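Local coordinates for encapsulated ferritin (Haliangium ochraceum, PDB 5N5F), which oxidises Fe(2+) to Fe(3+) as a ferritin-like ferroxidase carried as cargo inside an encapsulin nanocompartment, at residues 19-22 / 23-27. Residues are numbered along the deposited sequence; the frame is centred on the assembly and turned at random.
Sequences KNMH and RALVT
Arg23 reaches back along the first long helix (16-44) of this N-terminal ferritin-like domain, its chain extended from CG to NE, and brings NH1 to Asn20 OD1, 3.2 Å away. That bond is weak and bent (122° at the hydrogen), and the amide and guanidinium planes are turned 47° apart. With CG anti to its carbonyl carbon (chi1 -63°), Arg23 also lays its first methylenes over the previous turn, CG lying 3.4 Å from Lys19 O. The stronger polar partners sit on neighbouring subunits: NE of Arg23 forms a salt bridge to Glu9 of one, and ND2 of Asn20 is hydrogen-bonded to Ser46 of another. The His22 ring meets Val26 obliquely, CE1 resting 3.4 Å from methyl CG1; with CG anti to the backbone N and beside the carbonyl carbon, the ring is set against that methyl, while ND1 is hydrogen-bonded to Asp36 of a third neighbouring subunit. An alanine in place of His22 would probably leave that Asp36 without its imidazole mate and open a gap beside the Val26 methyl. On the face toward helix 48-75, Met21 CG touches Leu25 CD1 at 3.9 Å, and both side chains pack on Ile72. Beneath these side chains run i to i+4 backbone bonds, among them Val26 N to His22 O at 2.9 Å. Arg23 O also accepts from Thr27 OG1 at 2.8 Å and, from the opposite face of its plane, from Thr27 N. The chemistry of this stretch thus serves two ends: Met21 and Leu25 pack on Ile72 within the subunit, and Asn20, His22 and Arg23 direct polar groups at three different neighbours, consistent with a part in holding the decameric ring together.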
ATOM      1  N   LYS B  19       8.385 -14.762  18.106  1.00 41.65           N
ATOM      2  CA  LYS B  19       9.034 -14.289  16.889  1.00 42.92           C
ATOM      3  C   LYS B  19       9.242 -15.422  15.892  1.00 39.33           C
ATOM      4  O   LYS B  19       9.076 -15.228  14.683  1.00 38.15           O
ATOM      5  CB  LYS B  19      10.361 -13.616  17.235  1.00 48.58           C
ATOM      6  CG  LYS B  19      10.204 -12.379  18.112  1.00 40.06           C
ATOM      7  CD  LYS B  19      11.377 -11.424  17.959  1.00 53.22           C
ATOM      8  CE  LYS B  19      12.618 -11.928  18.673  1.00 60.19           C
ATOM      9  NZ  LYS B  19      12.651 -11.493  20.093  1.00 59.03           N
ATOM     10  N   ASN B  20       9.602 -16.614  16.374  1.00 38.99           N
ATOM     11  CA  ASN B  20       9.721 -17.757  15.475  1.00 42.36           C
ATOM     12  C   ASN B  20       8.361 -18.187  14.942  1.00 37.95           C
ATOM     13  O   ASN B  20       8.259 -18.629  13.793  1.00 31.90           O
ATOM     14  CB  ASN B  20      10.406 -18.921  16.189  1.00 48.08           C
ATOM     15  CG  ASN B  20      11.884 -18.676  16.411  1.00 51.75           C
ATOM     16  OD1 ASN B  20      12.574 -18.137  15.543  1.00 50.24           O
ATOM     17  ND2 ASN B  20      12.379 -19.065  17.579  1.00 54.03           N
ATOM     18  N   MET B  21       7.312 -18.068  15.757  1.00 35.03           N
ATOM     19  CA  MET B  21       5.964 -18.333  15.268  1.00 33.90           C
ATOM     20  C   MET B  21       5.554 -17.306  14.219  1.00 34.26           C
ATOM     21  O   MET B  21       4.858 -17.637  13.253  1.00 35.96           O
ATOM     22  CB  MET B  21       4.979 -18.324  16.435  1.00 33.38           C
ATOM     23  CG  MET B  21       3.615 -18.903  16.110  1.00 36.90           C
ATOM     24  SD  MET B  21       3.649 -20.637  15.607  1.00 45.01           S
ATOM     25  CE  MET B  21       4.657 -21.380  16.885  1.00 41.46           C
ATOM     26  N   HIS B  22       5.967 -16.052  14.402  1.00 35.71           N
ATOM     27  CA  HIS B  22       5.708 -15.029  13.395  1.00 32.78           C
ATOM     28  C   HIS B  22       6.346 -15.408  12.063  1.00 36.13           C
ATOM     29  O   HIS B  22       5.688 -15.388  11.017  1.00 34.28           O
ATOM     30  CB  HIS B  22       6.227 -13.677  13.892  1.00 31.77           C
ATOM     31  CG  HIS B  22       6.393 -12.653  12.812  1.00 34.19           C
ATOM     32  ND1 HIS B  22       5.324 -12.083  12.155  1.00 31.98           N
ATOM     33  CD2 HIS B  22       7.506 -12.095  12.275  1.00 35.53           C
ATOM     34  CE1 HIS B  22       5.771 -11.219  11.260  1.00 40.79           C
ATOM     35  NE2 HIS B  22       7.090 -11.208  11.312  1.00 35.05           N
ATOM     36  N   ARG B  23       7.631 -15.773  12.087  1.00 32.20           N
ATOM     37  CA  ARG B  23       8.311 -16.163  10.856  1.00 36.22           C
ATOM     38  C   ARG B  23       7.593 -17.319  10.173  1.00 32.66           C
ATOM     39  O   ARG B  23       7.453 -17.335   8.945  1.00 32.14           O
ATOM     40  CB  ARG B  23       9.766 -16.532  11.153  1.00 35.99           C
ATOM     41  CG  ARG B  23      10.589 -15.371  11.687  1.00 36.49           C
ATOM     42  CD  ARG B  23      12.041 -15.754  11.930  1.00 38.95           C
ATOM     43  NE  ARG B  23      12.819 -14.608  12.394  1.00 43.62           N
ATOM     44  CZ  ARG B  23      13.080 -14.321  13.668  1.00 48.70           C
ATOM     45  NH1 ARG B  23      12.644 -15.099  14.647  1.00 46.73           N
ATOM     46  NH2 ARG B  23      13.793 -13.242  13.965  1.00 55.26           N
ATOM     47  N   ALA B  24       7.115 -18.292  10.950  1.00 29.66           N
ATOM     48  CA  ALA B  24       6.430 -19.431  10.348  1.00 29.10           C
ATOM     49  C   ALA B  24       5.058 -19.034   9.818  1.00 29.66           C
ATOM     50  O   ALA B  24       4.664 -19.459   8.725  1.00 27.58           O
ATOM     51  CB  ALA B  24       6.309 -20.566  11.362  1.00 33.24           C
ATOM     52  N   LEU B  25       4.316 -18.218  10.569  1.00 30.75           N
ATOM     53  CA  LEU B  25       2.980 -17.827  10.128  1.00 28.90           C
ATOM     54  C   LEU B  25       3.033 -16.981   8.857  1.00 27.14           C
ATOM     55  O   LEU B  25       2.191 -17.140   7.966  1.00 29.29           O
ATOM     56  CB  LEU B  25       2.253 -17.080  11.252  1.00 26.26           C
ATOM     57  CG  LEU B  25       1.729 -17.963  12.392  1.00 30.48           C
ATOM     58  CD1 LEU B  25       1.252 -17.122  13.581  1.00 34.45           C
ATOM     59  CD2 LEU B  25       0.602 -18.853  11.893  1.00 24.19           C
ATOM     60  N   VAL B  26       4.008 -16.078   8.741  1.00 31.99           N
ATOM     61  CA  VAL B  26       4.087 -15.291   7.513  1.00 33.70           C
ATOM     62  C   VAL B  26       4.467 -16.182   6.340  1.00 35.06           C
ATOM     63  O   VAL B  26       3.999 -15.967   5.213  1.00 29.15           O
ATOM     64  CB  VAL B  26       5.063 -14.108   7.668  1.00 32.44           C
ATOM     65  CG1 VAL B  26       4.598 -13.183   8.784  1.00 38.66           C
ATOM     66  CG2 VAL B  26       6.489 -14.588   7.914  1.00 37.06           C
ATOM     67  N   THR B  27       5.295 -17.203   6.579  1.00 32.20           N
ATOM     68  CA  THR B  27       5.665 -18.119   5.506  1.00 36.30           C
ATOM     69  C   THR B  27       4.464 -18.938   5.055  1.00 32.05           C
ATOM     70  O   THR B  27       4.205 -19.073   3.852  1.00 30.39           O
ATOM     71  CB  THR B  27       6.804 -19.034   5.962  1.00 39.77           C
ATOM     72  OG1 THR B  27       7.931 -18.240   6.358  1.00 35.42           O
ATOM     73  CG2 THR B  27       7.231 -19.973   4.836  1.00 39.79           C
TER